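Local structure of glutathione transferase (Lolium rigidum, 6ZB6) at residues Leu19-Glu24 against Tyr74-Tyr79. The protein probably detoxifies xenobiotics such as herbicides by transferring glutathione to them, as a phi-class glutathione transferase. Sequence-based numbering, arbitrary orientation.
Sequences LVFLEE and YVLRKY
Leu-22 and Val-75 meet where helices 13-24 and 68-78 pack side by side in the thioredoxin-like N-terminal domain of this glutathione transferase. The axes of the two segments run nearly parallel, 10° apart with a closest approach of 9.3 Å, and 213 Å² is buried between them without a hydrogen bond across; the contact is therefore apolar packing.

Followed outward from CB, Leu-22 comes progressively closer to Val-75 along its CG-CD2 branch. Its CB is not aimed at helix 68-78, but the outer chain bends toward Val-75. Leu-22 CG, anti to the carbonyl carbon (chi1 -78°), comes within 4.2 Å of both Val-75 CG1 and Val-75 CG2. Leu-22 CD2 then lies 3.7 Å from Val-75 CG2 and equally near Val-75 CG1, resting against the fork of the valine, and the two side chains cross at about a right angle. The same leucine also touches Val-4 and Val-6 of strand 4-7, which ties the helix pair to the sheet.

One residue before Leu-22 and one after Val-75, Phe-21 and Leu-76 make the other half of the interface. Here the leucine supplies both methyls: Leu-76 CD2 is 4.0 Å from Phe-21 CB, while Leu-76 CD1 approaches the ring obliquely. The Phe-21 ring also meets that of Phe-167, linking this layer to the helical C-terminal domain.

Backbone atoms join in as well. Because Val-75 CG1 is anti to its own N (chi1 161°), that methyl is directed to the neighbouring helix, where it comes 4.0 Å from Leu-22 CA and 4.1 Å from the carbonyl oxygen, O, of Phe-21.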
loop_
_atom_site.group_PDB
_atom_site.type_symbol
_atom_site.label_atom_id
_atom_site.label_comp_id
_atom_site.label_asym_id
_atom_site.label_seq_id
_atom_site.Cartn_x
_atom_site.Cartn_y
_atom_site.Cartn_z
ATOM N N LEU A 19 -2.112 3.180 7.633
ATOM C CA LEU A 19 -1.715 4.489 8.138
ATOM C C LEU A 19 -1.989 5.582 7.111
ATOM O O LEU A 19 -2.393 6.691 7.474
ATOM C CB LEU A 19 -0.240 4.477 8.546
ATOM C CG LEU A 19 0.192 3.395 9.541
ATOM C CD1 LEU A 19 1.633 3.610 10.019
ATOM C CD2 LEU A 19 -0.776 3.295 10.727
ATOM N N VAL A 20 -1.785 5.284 5.824
ATOM C CA VAL A 20 -2.112 6.250 4.778
ATOM C C VAL A 20 -3.577 6.668 4.876
ATOM O O VAL A 20 -3.902 7.860 4.882
ATOM C CB VAL A 20 -1.776 5.681 3.388
ATOM C CG1 VAL A 20 -2.442 6.533 2.306
ATOM C CG2 VAL A 20 -0.232 5.654 3.170
ATOM N N PHE A 21 -4.489 5.698 4.959
ATOM C CA PHE A 21 -5.895 6.087 4.965
ATOM C C PHE A 21 -6.289 6.762 6.272
ATOM O O PHE A 21 -7.106 7.692 6.257
ATOM C CB PHE A 21 -6.759 4.878 4.633
ATOM C CG PHE A 21 -6.537 4.393 3.232
ATOM C CD1 PHE A 21 -6.878 5.202 2.156
ATOM C CD2 PHE A 21 -5.910 3.174 2.987
ATOM C CE1 PHE A 21 -6.651 4.784 0.854
ATOM C CE2 PHE A 21 -5.673 2.747 1.674
ATOM C CZ PHE A 21 -6.042 3.548 0.611
ATOM N N LEU A 22 -5.686 6.361 7.398
ATOM C CA LEU A 22 -5.894 7.103 8.635
ATOM C C LEU A 22 -5.480 8.558 8.476
ATOM O O LEU A 22 -6.172 9.466 8.944
ATOM C CB LEU A 22 -5.126 6.451 9.782
ATOM C CG LEU A 22 -5.767 5.194 10.392
ATOM C CD1 LEU A 22 -4.743 4.403 11.201
ATOM C CD2 LEU A 22 -7.002 5.562 11.242
ATOM N N GLU A 23 -4.347 8.807 7.817
ATOM C CA GLU A 23 -3.903 10.183 7.657
ATOM C C GLU A 23 -4.782 10.933 6.669
ATOM O O GLU A 23 -4.986 12.139 6.824
ATOM C CB GLU A 23 -2.441 10.218 7.209
ATOM C CG GLU A 23 -1.473 9.879 8.318
ATOM C CD GLU A 23 -1.384 10.969 9.361
ATOM O OE1 GLU A 23 -1.700 12.136 9.040
ATOM O OE2 GLU A 23 -0.994 10.657 10.509
ATOM N N GLU A 24 -5.312 10.240 5.656
ATOM C CA GLU A 24 -6.146 10.913 4.667
ATOM C C GLU A 24 -7.398 11.506 5.305
ATOM O O GLU A 24 -7.854 12.584 4.904
ATOM C CB GLU A 24 -6.520 9.948 3.539
ATOM C CG GLU A 24 -5.374 9.693 2.533
ATOM C CD GLU A 24 -5.134 10.843 1.548
ATOM O OE1 GLU A 24 -6.019 11.707 1.370
ATOM O OE2 GLU A 24 -4.050 10.876 0.924
ATOM N N TYR A 74 -12.881 0.246 6.640
ATOM C CA TYR A 74 -13.568 0.584 7.886
ATOM C C TYR A 74 -13.178 1.981 8.358
ATOM O O TYR A 74 -14.027 2.761 8.803
ATOM C CB TYR A 74 -13.242 -0.451 8.962
ATOM C CG TYR A 74 -13.758 -0.079 10.334
ATOM C CD1 TYR A 74 -15.065 -0.391 10.711
ATOM C CD2 TYR A 74 -12.949 0.588 11.252
ATOM C CE1 TYR A 74 -15.546 -0.050 11.956
ATOM C CE2 TYR A 74 -13.428 0.935 12.512
ATOM C CZ TYR A 74 -14.723 0.602 12.857
ATOM O OH TYR A 74 -15.207 0.935 14.098
ATOM N N VAL A 75 -11.889 2.309 8.272
ATOM C CA VAL A 75 -11.432 3.650 8.642
ATOM C C VAL A 75 -12.105 4.707 7.777
ATOM O O VAL A 75 -12.615 5.720 8.279
ATOM C CB VAL A 75 -9.898 3.735 8.536
ATOM C CG1 VAL A 75 -9.459 5.196 8.465
ATOM C CG2 VAL A 75 -9.255 3.022 9.711
ATOM N N LEU A 76 -12.111 4.494 6.460
ATOM C CA LEU A 76 -12.671 5.489 5.548
ATOM C C LEU A 76 -14.154 5.714 5.804
ATOM O O LEU A 76 -14.644 6.849 5.707
ATOM C CB LEU A 76 -12.441 5.052 4.108
ATOM C CG LEU A 76 -10.954 5.065 3.716
ATOM C CD1 LEU A 76 -10.776 4.474 2.336
ATOM C CD2 LEU A 76 -10.368 6.469 3.816
ATOM N N ARG A 77 -14.886 4.644 6.130
ATOM C CA ARG A 77 -16.313 4.782 6.393
ATOM C C ARG A 77 -16.571 5.406 7.753
ATOM O O ARG A 77 -17.406 6.314 7.876
ATOM C CB ARG A 77 -16.994 3.415 6.289
ATOM C CG ARG A 77 -17.069 2.877 4.873
ATOM C CD ARG A 77 -17.431 1.393 4.864
ATOM N NE ARG A 77 -17.329 0.866 3.510
ATOM C CZ ARG A 77 -17.041 -0.396 3.207
ATOM N NH1 ARG A 77 -16.844 -1.286 4.173
ATOM N NH2 ARG A 77 -16.959 -0.767 1.932
ATOM N N LYS A 78 -15.860 4.944 8.782
ATOM C CA LYS A 78 -16.071 5.484 10.123
ATOM C C LYS A 78 -15.831 6.986 10.153
ATOM O O LYS A 78 -16.633 7.743 10.710
ATOM C CB LYS A 78 -15.158 4.779 11.128
ATOM C CG LYS A 78 -15.364 5.258 12.569
ATOM C CD LYS A 78 -14.313 4.697 13.501
ATOM C CE LYS A 78 -14.630 5.052 14.940
ATOM N NZ LYS A 78 -13.401 5.036 15.755
ATOM N N TYR A 79 -14.743 7.444 9.530
ATOM C CA TYR A 79 -14.358 8.845 9.602
ATOM C C TYR A 79 -14.797 9.642 8.385
ATOM O O TYR A 79 -14.260 10.725 8.150
ATOM C CB TYR A 79 -12.846 8.965 9.799
ATOM C CG TYR A 79 -12.396 8.367 11.109
ATOM C CD1 TYR A 79 -12.583 9.046 12.307
ATOM C CD2 TYR A 79 -11.801 7.115 11.150
ATOM C CE1 TYR A 79 -12.178 8.493 13.509
ATOM C CE2 TYR A 79 -11.393 6.557 12.340
ATOM C CZ TYR A 79 -11.581 7.245 13.515
ATOM O OH TYR A 79 -11.175 6.673 14.698
#